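Local structure of hydrogen peroxide-inducible genes activator (Corynebacterium glutamicum, 6G1D) at residues D136-L141 and A153-P158; V104-I107 and Y113-P116; I282-R287 and Q298-L303; H207-Q212 and L252-A257. The protein acts as a LysR-type transcription factor that senses hydrogen peroxide and probably switches peroxide-inducible genes in response. The protein carries 1 engineered substitution. One frame throughout, in Å; residues are numbered along the deposited sequence.

Contact 1: D136-L141 and A153-P158; sequences DQTKHL and AMMALP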
loop_
_atom_site.group_PDB
_atom_site.type_symbol
_atom_site.label_atom_id
_atom_site.label_comp_id
_atom_site.label_asym_id
_atom_site.label_seq_id
_atom_site.Cartn_x
_atom_site.Cartn_y
_atom_site.Cartn_z
ATOM N N ASP B 136 3.197 12.533 10.249
ATOM C CA ASP B 136 2.664 11.168 10.111
ATOM C C ASP B 136 1.918 10.816 11.379
ATOM O O ASP B 136 2.036 11.480 12.390
ATOM C CB ASP B 136 3.795 10.148 9.829
ATOM C CG ASP B 136 3.336 8.950 8.929
ATOM O OD1 ASP B 136 2.143 8.563 8.921
ATOM O OD2 ASP B 136 4.188 8.370 8.224
ATOM N N GLN B 137 1.113 9.767 11.302
ATOM C CA GLN B 137 0.314 9.307 12.434
ATOM C C GLN B 137 1.212 8.686 13.502
ATOM O O GLN B 137 2.352 8.257 13.237
ATOM C CB GLN B 137 -0.738 8.310 11.944
ATOM C CG GLN B 137 -1.788 8.986 11.059
ATOM C CD GLN B 137 -2.733 8.010 10.338
ATOM O OE1 GLN B 137 -3.739 8.434 9.790
ATOM N NE2 GLN B 137 -2.416 6.715 10.333
ATOM N N THR B 138 0.646 8.625 14.699
ATOM C CA THR B 138 1.357 8.305 15.925
ATOM C C THR B 138 2.167 7.004 15.862
ATOM O O THR B 138 3.347 6.982 16.208
ATOM C CB THR B 138 0.344 8.283 17.091
ATOM O OG1 THR B 138 -0.328 9.588 17.204
ATOM C CG2 THR B 138 1.034 7.952 18.389
ATOM N N LYS B 139 1.525 5.924 15.425
ATOM C CA LYS B 139 2.152 4.596 15.359
ATOM C C LYS B 139 3.380 4.646 14.447
ATOM O O LYS B 139 4.424 4.085 14.795
ATOM C CB LYS B 139 1.129 3.557 14.874
ATOM C CG LYS B 139 1.670 2.130 14.761
ATOM C CD LYS B 139 0.714 1.173 14.050
ATOM C CE LYS B 139 1.351 -0.212 13.962
ATOM N NZ LYS B 139 0.508 -1.162 13.201
ATOM N N HIS B 140 3.279 5.352 13.321
ATOM C CA HIS B 140 4.447 5.502 12.428
ATOM C C HIS B 140 5.531 6.364 13.057
ATOM O O HIS B 140 6.705 6.022 12.949
ATOM C CB HIS B 140 4.075 6.080 11.071
ATOM C CG HIS B 140 3.089 5.247 10.326
ATOM N ND1 HIS B 140 3.442 4.171 9.527
ATOM C CD2 HIS B 140 1.745 5.356 10.248
ATOM C CE1 HIS B 140 2.349 3.645 9.011
ATOM N NE2 HIS B 140 1.307 4.351 9.423
ATOM N N LEU B 141 5.148 7.464 13.723
ATOM C CA LEU B 141 6.138 8.301 14.392
ATOM C C LEU B 141 6.880 7.517 15.471
ATOM O O LEU B 141 8.081 7.642 15.570
ATOM C CB LEU B 141 5.526 9.576 15.004
ATOM C CG LEU B 141 4.880 10.542 14.024
ATOM C CD1 LEU B 141 4.296 11.704 14.834
ATOM C CD2 LEU B 141 5.827 11.023 12.951
ATOM N N ALA B 153 9.270 13.449 18.528
ATOM C CA ALA B 153 7.934 13.417 17.974
ATOM C C ALA B 153 6.986 14.212 18.863
ATOM O O ALA B 153 6.956 14.018 20.078
ATOM C CB ALA B 153 7.479 11.989 17.828
ATOM N N MET B 154 6.166 15.004 18.235
ATOM C CA MET B 154 5.169 15.753 18.915
ATOM C C MET B 154 3.832 15.046 18.732
ATOM O O MET B 154 3.354 14.965 17.672
ATOM C CB MET B 154 5.139 17.157 18.360
ATOM C CG MET B 154 4.175 18.088 19.033
ATOM S SD MET B 154 4.179 19.745 18.343
ATOM C CE MET B 154 2.615 20.244 18.836
ATOM N N MET B 155 3.269 14.510 19.784
ATOM C CA MET B 155 2.024 13.764 19.723
ATOM C C MET B 155 1.243 13.952 20.994
ATOM O O MET B 155 1.753 14.515 21.969
ATOM C CB MET B 155 2.339 12.262 19.516
ATOM C CG MET B 155 3.006 11.606 20.702
ATOM S SD MET B 155 3.679 9.969 20.243
ATOM C CE MET B 155 5.252 10.596 19.702
ATOM N N ALA B 156 0.091 13.288 21.072
ATOM C CA ALA B 156 -0.675 13.234 22.317
ATOM C C ALA B 156 -0.056 12.245 23.305
ATOM O O ALA B 156 0.514 11.219 22.911
ATOM C CB ALA B 156 -2.121 12.893 22.051
ATOM N N LEU B 157 -0.130 12.593 24.584
ATOM C CA LEU B 157 0.353 11.758 25.647
ATOM C C LEU B 157 -0.813 11.093 26.362
ATOM O O LEU B 157 -1.911 11.654 26.380
ATOM C CB LEU B 157 1.107 12.624 26.658
ATOM C CG LEU B 157 2.331 13.358 26.149
ATOM C CD1 LEU B 157 3.070 13.920 27.372
ATOM C CD2 LEU B 157 3.237 12.482 25.315
ATOM N N PRO B 158 -0.575 9.926 26.997
ATOM C CA PRO B 158 0.679 9.161 27.025
ATOM C C PRO B 158 0.985 8.435 25.694
ATOM O O PRO B 158 0.084 8.023 24.999
ATOM C CB PRO B 158 0.465 8.163 28.157
ATOM C CG PRO B 158 -1.015 7.999 28.224
ATOM C CD PRO B 158 -1.610 9.318 27.851
HETATM O O HOH W 1 -1.175 11.273 19.178
#
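Thr138 lies over Met155 and Leu141 over Ala153, with CA atoms 6.7 and 6.5 Å apart, so that the opening turn of helix 138-147 rests on strand 152-156. The principle at work is helix-on-sheet packing, in which two residues one turn apart reach the sheet together. Thr138 does so with its methyl: CG2 comes to 3.8 Å from Met155 SD, and the two side chains cross at about a right angle. Met155 bends at the sulfur (chi3 88°), which swings CE out of the line of the chain and leaves SD turned to the threonine. Leu141 meets its partner closer to the backbone, its CB lying 4.2 Å from Ala153 CB. The hydroxyl branch of Thr138 has a different task: a water lies 2.7 Å from Thr138 OG1 and accepts from Ala156 N at 3.0 Å, bridging helix start and strand. Just before the helix, Gln137 N donates to Asp136 OD1 on the anti side of the carboxylate. Ile107 touches Thr138, Leu141 and Met155 alike, while strand 152-156 itself runs between strands 100-106 and 267-287 in the mixed sheet.

Contact 2: V104-I107 and Y113-P116; sequences VGII and YILP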
loop_
_atom_site.group_PDB
_atom_site.type_symbol
_atom_site.label_atom_id
_atom_site.label_comp_id
_atom_site.label_asym_id
_atom_site.label_seq_id
_atom_site.Cartn_x
_atom_site.Cartn_y
_atom_site.Cartn_z
ATOM N N VAL B 104 11.920 16.421 13.195
ATOM C CA VAL B 104 10.797 16.479 14.117
ATOM C C VAL B 104 9.598 15.793 13.461
ATOM O O VAL B 104 9.180 16.154 12.374
ATOM C CB VAL B 104 10.460 17.948 14.439
ATOM C CG1 VAL B 104 9.327 18.039 15.430
ATOM C CG2 VAL B 104 11.682 18.651 15.042
ATOM N N GLY B 105 9.082 14.772 14.124
ATOM C CA GLY B 105 7.849 14.111 13.715
ATOM C C GLY B 105 6.703 14.865 14.375
ATOM O O GLY B 105 6.811 15.257 15.536
ATOM N N ILE B 106 5.615 15.088 13.631
ATOM C CA ILE B 106 4.433 15.719 14.216
ATOM C C ILE B 106 3.175 15.064 13.679
ATOM O O ILE B 106 3.086 14.815 12.487
ATOM C CB ILE B 106 4.350 17.219 13.902
ATOM C CG1 ILE B 106 5.686 17.930 14.139
ATOM C CG2 ILE B 106 3.243 17.873 14.717
ATOM C CD1 ILE B 106 5.708 19.410 13.737
ATOM N N ILE B 107 2.208 14.841 14.570
ATOM C CA ILE B 107 0.906 14.301 14.186
ATOM C C ILE B 107 0.114 15.276 13.273
ATOM O O ILE B 107 0.243 16.510 13.407
ATOM C CB ILE B 107 0.068 13.881 15.410
ATOM C CG1 ILE B 107 -0.236 15.061 16.336
ATOM C CG2 ILE B 107 0.768 12.768 16.192
ATOM C CD1 ILE B 107 -1.217 14.725 17.427
ATOM N N TYR B 113 -0.796 23.581 12.152
ATOM C CA TYR B 113 -1.267 24.656 13.006
ATOM C C TYR B 113 -0.179 25.168 13.934
ATOM O O TYR B 113 -0.187 26.344 14.318
ATOM C CB TYR B 113 -2.494 24.195 13.782
ATOM C CG TYR B 113 -3.462 23.432 12.919
ATOM C CD1 TYR B 113 -3.892 22.189 13.295
ATOM C CD2 TYR B 113 -3.907 23.930 11.697
ATOM C CE1 TYR B 113 -4.751 21.441 12.478
ATOM C CE2 TYR B 113 -4.775 23.213 10.899
ATOM C CZ TYR B 113 -5.169 21.943 11.309
ATOM O OH TYR B 113 -6.016 21.174 10.550
ATOM N N ILE B 114 0.783 24.309 14.268
ATOM C CA ILE B 114 1.913 24.698 15.098
ATOM C C ILE B 114 3.113 25.175 14.239
ATOM O O ILE B 114 3.927 26.005 14.704
ATOM C CB ILE B 114 2.309 23.561 16.067
ATOM C CG1 ILE B 114 3.105 24.102 17.285
ATOM C CG2 ILE B 114 3.035 22.437 15.360
ATOM C CD1 ILE B 114 2.249 24.850 18.316
ATOM N N LEU B 115 3.228 24.681 13.003
ATOM C CA LEU B 115 4.423 24.939 12.197
ATOM C C LEU B 115 4.715 26.419 11.925
ATOM O O LEU B 115 5.860 26.819 11.992
ATOM C CB LEU B 115 4.390 24.205 10.858
ATOM C CG LEU B 115 4.795 22.733 10.909
ATOM C CD1 LEU B 115 4.454 22.057 9.577
ATOM C CD2 LEU B 115 6.207 22.488 11.311
ATOM N N PRO B 116 3.690 27.228 11.589
ATOM C CA PRO B 116 4.090 28.601 11.237
ATOM C C PRO B 116 4.865 29.301 12.333
ATOM O O PRO B 116 5.923 29.861 12.046
ATOM C CB PRO B 116 2.771 29.307 10.913
ATOM C CG PRO B 116 1.890 28.182 10.451
ATOM C CD PRO B 116 2.263 26.987 11.312
#
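Ile106 sends a single methyl across to the helix, and two residues receive it. Its CD1 stands 4.0 Å from Leu115 CD2 and 4.4 Å from Ile114 CG2, and these apolar touches make up the whole contact. The reach is long, since the nearest CA atoms, those of Ile106 and Ile114, are 9.4 Å apart. Ile106 spans this gap by stretching out fully (chi2 175°), which puts CD1 at the far end of the chain. Leu115 arrives from the flank, its CB not aimed at the strand but its CD2 brought round to it, and the two side chains cross obliquely. Ile114 meets the methyl with CG2, while its CD1 end leads off to helix 293-316, where the side chain also touches Ala306 and Phe307. The pair of segments illustrates how a beta-alpha-beta crossover is filled: strand 100-106 feeds helix 111-125, which leads to the neighbouring parallel strand 129-135, in a domain of the periplasmic-binding-protein type. Backbone bonds from Gly105 to Val152 and Met154, and from Ile106 to Val134, fix the strand between its two parallel neighbours. On the helix side, Pro116 marks a kink where its N makes no bond to the preceding turn. One turn back in the same helix, Tyr113 is anchored through OH to Glu261 OE2, and its ring meets that of Trp260. The second subunit of the assembly also reaches the helix: its Thr239 packs on Leu115 and its Gln242 on Pro116.

Contact 3: I282-R287 and Q298-L303; sequences IGLVYR and QFALIL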
loop_
_atom_site.group_PDB
_atom_site.type_symbol
_atom_site.label_atom_id
_atom_site.label_comp_id
_atom_site.label_asym_id
_atom_site.label_seq_id
_atom_site.Cartn_x
_atom_site.Cartn_y
_atom_site.Cartn_z
ATOM N N ILE B 282 -0.666 17.391 24.706
ATOM C CA ILE B 282 0.383 17.297 23.716
ATOM C C ILE B 282 1.725 17.299 24.430
ATOM O O ILE B 282 1.911 17.972 25.465
ATOM C CB ILE B 282 0.307 18.475 22.728
ATOM C CG1 ILE B 282 -0.979 18.411 21.939
ATOM C CG2 ILE B 282 1.474 18.449 21.748
ATOM C CD1 ILE B 282 -1.144 17.167 21.052
ATOM N N GLY B 283 2.638 16.511 23.884
ATOM C CA GLY B 283 3.951 16.294 24.482
ATOM C C GLY B 283 5.014 16.041 23.430
ATOM O O GLY B 283 4.716 15.740 22.250
ATOM N N LEU B 284 6.260 16.130 23.870
ATOM C CA LEU B 284 7.399 15.872 23.021
ATOM C C LEU B 284 7.986 14.529 23.460
ATOM O O LEU B 284 8.282 14.340 24.635
ATOM C CB LEU B 284 8.419 17.013 23.166
ATOM C CG LEU B 284 9.485 17.034 22.105
ATOM C CD1 LEU B 284 8.896 17.174 20.703
ATOM C CD2 LEU B 284 10.466 18.184 22.360
ATOM N N VAL B 285 8.099 13.602 22.532
ATOM C CA VAL B 285 8.527 12.241 22.847
ATOM C C VAL B 285 9.885 12.007 22.195
ATOM O O VAL B 285 10.081 12.379 21.028
ATOM C CB VAL B 285 7.475 11.204 22.352
ATOM C CG1 VAL B 285 7.892 9.786 22.716
ATOM C CG2 VAL B 285 6.132 11.481 22.968
ATOM N N TYR B 286 10.805 11.389 22.946
ATOM C CA TYR B 286 12.107 10.983 22.412
ATOM C C TYR B 286 12.687 9.728 23.082
ATOM O O TYR B 286 12.207 9.299 24.121
ATOM C CB TYR B 286 13.083 12.135 22.540
ATOM C CG TYR B 286 13.450 12.526 23.963
ATOM C CD1 TYR B 286 12.754 13.508 24.637
ATOM C CD2 TYR B 286 14.538 11.957 24.600
ATOM C CE1 TYR B 286 13.081 13.873 25.930
ATOM C CE2 TYR B 286 14.910 12.339 25.874
ATOM C CZ TYR B 286 14.180 13.293 26.538
ATOM O OH TYR B 286 14.555 13.627 27.818
ATOM N N ARG B 287 13.718 9.146 22.474
ATOM C CA ARG B 287 14.341 7.901 22.992
ATOM C C ARG B 287 15.024 8.175 24.321
ATOM O O ARG B 287 15.821 9.102 24.409
ATOM C CB ARG B 287 15.391 7.368 22.041
ATOM C CG ARG B 287 14.853 6.871 20.714
ATOM C CD ARG B 287 15.999 6.384 19.816
ATOM N NE ARG B 287 16.914 7.440 19.401
ATOM C CZ ARG B 287 16.661 8.380 18.475
ATOM N NH1 ARG B 287 15.494 8.390 17.796
ATOM N NH2 ARG B 287 17.587 9.303 18.203
ATOM N N GLN B 298 14.933 22.478 25.404
ATOM C CA GLN B 298 14.887 23.801 24.795
ATOM C C GLN B 298 13.899 23.809 23.647
ATOM O O GLN B 298 13.183 24.783 23.456
ATOM C CB GLN B 298 16.248 24.259 24.245
ATOM C CG GLN B 298 17.258 24.772 25.241
ATOM C CD GLN B 298 18.647 24.893 24.613
ATOM O OE1 GLN B 298 19.432 23.964 24.722
ATOM N NE2 GLN B 298 18.962 26.034 23.947
ATOM N N PHE B 299 13.870 22.743 22.859
ATOM C CA PHE B 299 12.918 22.682 21.774
ATOM C C PHE B 299 11.510 22.708 22.308
ATOM O O PHE B 299 10.643 23.327 21.711
ATOM C CB PHE B 299 13.112 21.440 20.883
ATOM C CG PHE B 299 12.390 21.535 19.585
ATOM C CD1 PHE B 299 11.409 20.619 19.216
ATOM C CD2 PHE B 299 12.652 22.597 18.752
ATOM C CE1 PHE B 299 10.712 20.776 18.043
ATOM C CE2 PHE B 299 11.967 22.741 17.543
ATOM C CZ PHE B 299 11.015 21.802 17.174
ATOM N N ALA B 300 11.279 22.013 23.428
ATOM C CA ALA B 300 9.960 22.018 24.069
ATOM C C ALA B 300 9.490 23.431 24.393
ATOM O O ALA B 300 8.294 23.750 24.208
ATOM C CB ALA B 300 9.965 21.190 25.339
ATOM N N LEU B 301 10.393 24.272 24.909
ATOM C CA LEU B 301 10.029 25.651 25.215
ATOM C C LEU B 301 9.554 26.406 23.960
ATOM O O LEU B 301 8.610 27.212 24.033
ATOM C CB LEU B 301 11.195 26.402 25.888
ATOM C CG LEU B 301 11.663 25.963 27.279
ATOM C CD1 LEU B 301 12.873 26.844 27.652
ATOM C CD2 LEU B 301 10.530 26.073 28.320
ATOM N N ILE B 302 10.195 26.150 22.822
ATOM C CA ILE B 302 9.802 26.721 21.546
ATOM C C ILE B 302 8.398 26.301 21.167
ATOM O O ILE B 302 7.583 27.126 20.753
ATOM C CB ILE B 302 10.784 26.343 20.405
ATOM C CG1 ILE B 302 12.162 26.943 20.673
ATOM C CG2 ILE B 302 10.274 26.825 19.049
ATOM C CD1 ILE B 302 13.235 26.515 19.701
ATOM N N LEU B 303 8.117 25.016 21.303
ATOM C CA LEU B 303 6.793 24.497 21.008
ATOM C C LEU B 303 5.721 25.075 21.950
ATOM O O LEU B 303 4.619 25.328 21.494
ATOM C CB LEU B 303 6.784 22.969 21.030
ATOM C CG LEU B 303 7.623 22.318 19.933
ATOM C CD1 LEU B 303 7.702 20.800 20.159
ATOM C CD2 LEU B 303 7.048 22.634 18.560
#
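Leu284 carries the strand side of this contact alone, and Phe299, Ala300 and Leu303 answer it from the helix. Strand 282-287 and helix 298-303 run nearly antiparallel, at 156°, with their axes 9.5 Å apart at closest approach. From the strand, the CB of Leu284 points at the helix, and CG follows in a position anti to the backbone N (chi1 -166°), where the chain forks. The CD1 branch meets Leu303 CD1 at 3.9 Å, methyl against methyl, the two leucines crossing at about a right angle. The CD2 branch enters beside the previous turn: it lies 4.1 Å from Phe299 CD1, at the edge of the ring and near its plane, and 4.1 Å from Ala300 N. Ala300 CB is only slightly farther from this CD2, at 4.3 Å; its side chain is small, consistent with the close approach of CD2 to the helix backbone. Phe299 and Leu303 sit one turn apart, tied by the backbone bond from Leu303 N to Phe299 O, and both also touch Met118 of helix 111-125. Beside it in the sheet, the backbone of Leu284 is bonded to Ile167, and its side chain also packs on Val152. The side chains that meet are all apolar and buried, so the contact probably owes its hold to packing and exclusion of water, with directional bonds kept to the backbones of strand and helix.

Contact 4: H207-Q212 and L252-A257; sequences HSLHDQ and LVPISA. Engineered in segment 207-212: Ser208 (natural residue Cys). With SO4 (sulfate ion), chain M.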
loop_
_atom_site.group_PDB
_atom_site.type_symbol
_atom_site.label_atom_id
_atom_site.label_comp_id
_atom_site.label_asym_id
_atom_site.label_seq_id
_atom_site.Cartn_x
_atom_site.Cartn_y
_atom_site.Cartn_z
ATOM N N HIS B 207 -5.979 8.063 13.448
ATOM C CA HIS B 207 -5.715 9.394 14.001
ATOM C C HIS B 207 -6.047 9.402 15.479
ATOM O O HIS B 207 -7.124 8.954 15.884
ATOM C CB HIS B 207 -6.560 10.424 13.249
ATOM C CG HIS B 207 -6.200 10.541 11.803
ATOM N ND1 HIS B 207 -5.278 11.456 11.318
ATOM C CD2 HIS B 207 -6.615 9.824 10.731
ATOM C CE1 HIS B 207 -5.188 11.331 10.002
ATOM N NE2 HIS B 207 -5.976 10.341 9.623
ATOM N N SER B 208 -5.140 9.905 16.303
ATOM C CA SER B 208 -5.404 10.013 17.759
ATOM C C SER B 208 -6.630 10.912 18.098
ATOM O O SER B 208 -7.298 10.707 19.118
ATOM C CB SER B 208 -4.160 10.530 18.511
ATOM O OG SER B 208 -3.807 11.847 18.083
ATOM N N LEU B 209 -6.927 11.884 17.244
ATOM C CA LEU B 209 -8.107 12.721 17.441
ATOM C C LEU B 209 -9.415 11.896 17.387
ATOM O O LEU B 209 -10.349 12.164 18.151
ATOM C CB LEU B 209 -8.168 13.863 16.412
ATOM C CG LEU B 209 -9.286 14.883 16.612
ATOM C CD1 LEU B 209 -9.168 15.545 17.971
ATOM C CD2 LEU B 209 -9.263 15.918 15.477
ATOM N N HIS B 210 -9.502 10.933 16.475
ATOM C CA HIS B 210 -10.617 9.970 16.479
ATOM C C HIS B 210 -10.833 9.370 17.878
ATOM O O HIS B 210 -11.901 9.509 18.473
ATOM C CB HIS B 210 -10.341 8.822 15.480
ATOM C CG HIS B 210 -11.375 7.739 15.482
ATOM N ND1 HIS B 210 -11.312 6.659 16.342
ATOM C CD2 HIS B 210 -12.553 7.630 14.829
ATOM C CE1 HIS B 210 -12.371 5.893 16.158
ATOM N NE2 HIS B 210 -13.147 6.467 15.259
ATOM N N ASP B 211 -9.786 8.740 18.399
ATOM C CA ASP B 211 -9.843 8.041 19.678
ATOM C C ASP B 211 -10.194 8.980 20.819
ATOM O O ASP B 211 -10.911 8.608 21.732
ATOM C CB ASP B 211 -8.502 7.357 19.998
ATOM C CG ASP B 211 -8.023 6.403 18.874
ATOM O OD1 ASP B 211 -8.880 5.786 18.198
ATOM O OD2 ASP B 211 -6.780 6.272 18.681
ATOM N N GLN B 212 -9.681 10.203 20.774
ATOM C CA GLN B 212 -9.966 11.162 21.830
ATOM C C GLN B 212 -11.428 11.604 21.863
ATOM O O GLN B 212 -11.992 11.776 22.956
ATOM C CB GLN B 212 -9.034 12.362 21.721
ATOM C CG GLN B 212 -7.591 12.007 22.064
ATOM C CD GLN B 212 -6.574 12.934 21.437
ATOM O OE1 GLN B 212 -6.932 13.877 20.724
ATOM N NE2 GLN B 212 -5.298 12.668 21.687
ATOM N N LEU B 252 -15.439 17.776 16.178
ATOM C CA LEU B 252 -14.615 18.519 17.141
ATOM C C LEU B 252 -13.203 18.672 16.559
ATOM O O LEU B 252 -12.687 17.746 15.964
ATOM C CB LEU B 252 -14.550 17.856 18.496
ATOM C CG LEU B 252 -15.763 17.975 19.423
ATOM C CD1 LEU B 252 -16.982 17.211 18.896
ATOM C CD2 LEU B 252 -15.438 17.528 20.825
ATOM N N VAL B 253 -12.629 19.858 16.701
ATOM C CA VAL B 253 -11.258 20.100 16.278
ATOM C C VAL B 253 -10.461 20.738 17.423
ATOM O O VAL B 253 -11.016 21.358 18.332
ATOM C CB VAL B 253 -11.152 20.945 15.002
ATOM C CG1 VAL B 253 -11.919 20.276 13.874
ATOM C CG2 VAL B 253 -11.603 22.384 15.232
ATOM N N PRO B 254 -9.135 20.568 17.391
ATOM C CA PRO B 254 -8.303 21.284 18.368
ATOM C C PRO B 254 -8.334 22.768 18.101
ATOM O O PRO B 254 -8.412 23.163 16.941
ATOM C CB PRO B 254 -6.895 20.743 18.102
ATOM C CG PRO B 254 -7.082 19.575 17.197
ATOM C CD PRO B 254 -8.330 19.769 16.449
ATOM N N ILE B 255 -8.275 23.591 19.146
ATOM C CA ILE B 255 -8.380 25.032 18.952
ATOM C C ILE B 255 -7.311 25.664 18.051
ATOM O O ILE B 255 -7.592 26.647 17.373
ATOM C CB ILE B 255 -8.488 25.819 20.256
ATOM C CG1 ILE B 255 -7.295 25.598 21.194
ATOM C CG2 ILE B 255 -9.839 25.524 20.937
ATOM C CD1 ILE B 255 -7.251 26.686 22.253
ATOM N N SER B 256 -6.120 25.084 17.991
ATOM C CA SER B 256 -5.079 25.588 17.072
ATOM C C SER B 256 -5.498 25.480 15.628
ATOM O O SER B 256 -5.001 26.224 14.806
ATOM C CB SER B 256 -3.723 24.888 17.275
ATOM O OG SER B 256 -3.805 23.510 16.926
ATOM N N ALA B 257 -6.413 24.564 15.296
ATOM C CA ALA B 257 -6.932 24.468 13.937
ATOM C C ALA B 257 -7.867 25.628 13.499
ATOM O O ALA B 257 -8.102 25.815 12.292
ATOM C CB ALA B 257 -7.643 23.144 13.711
HETATM S S SO4 M . -3.691 12.663 14.661
HETATM O O1 SO4 M . -3.081 14.201 14.837
HETATM O O2 SO4 M . -2.779 11.349 15.255
HETATM O O3 SO4 M . -5.174 12.803 15.411
HETATM O O4 SO4 M . -3.815 12.489 13.058
#
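Leu209 serves two partners of opposite character: its backbone N grips a sulfate ion while its side chain reaches strand 251-254 at Leu252 O and the Pro254 ring. The motif is the anion-binding N-terminus of a helix, here that of helix 208-219 in the LysR substrate-binding domain. Leu209 N donates to sulfate O3 at 2.7 Å, and Ser208 N to O2 at 3.0 Å with an N-H...O angle of 163°. His207, at the N-cap position, sets ND1 against O4, but this separation of 2.5 Å is too short to be trusted in detail. Thr109 OG1 is also hydrogen-bonded to the ion. Ser208 is an engineered replacement for the natural cysteine; its OG lies within weak bonding distance of both O2 and O3, and its one proton cannot be assigned to either. The sulfate probably came from the crystallisation liquor, yet its place beside that cysteine position is consistent with a pocket used in peroxide sensing, and the helix end would be expected to favour a negative guest. On the other side, a chi1 of -174° sets the leucine's chain opposite its own backbone N and carries CD2 to 3.9 Å from Leu252 O and 4.1 Å from Pro254 CD. Phe174 and Leu237 also touch this leucine. Farther along the helix, His210 ND1 donates to Asp211 OD1 at 3.2 Å; OD1 lies in the plane of the His210 ring, and ND1 meets it from above the carboxylate, 37° out of that plane.

How the contacts relate
All four contacts reach one mixed sheet, and the centres of contacts 1, 2 and 3 lie 11 to 12 Å apart. Strand 152-156 joins these three: Met154 N approaches Gly105 O of contact 2 at 2.8 Å, and Ala153 O approaches Val285 N of contact 3 at 2.7 Å, both probable hydrogen bonds. Contact 4 is separate only from contact 3 (centres about 19 Å, nearest atoms about 6 Å apart); its centre is about 13 Å from that of contact 1 and 14 Å from that of contact 2, and it touches both. Its sulfate site draws on them: the Thr138 side chain comes within about 4 Å of the ion, and Ile107 CD1 packs 3.9 Å from the engineered Ser208 OG.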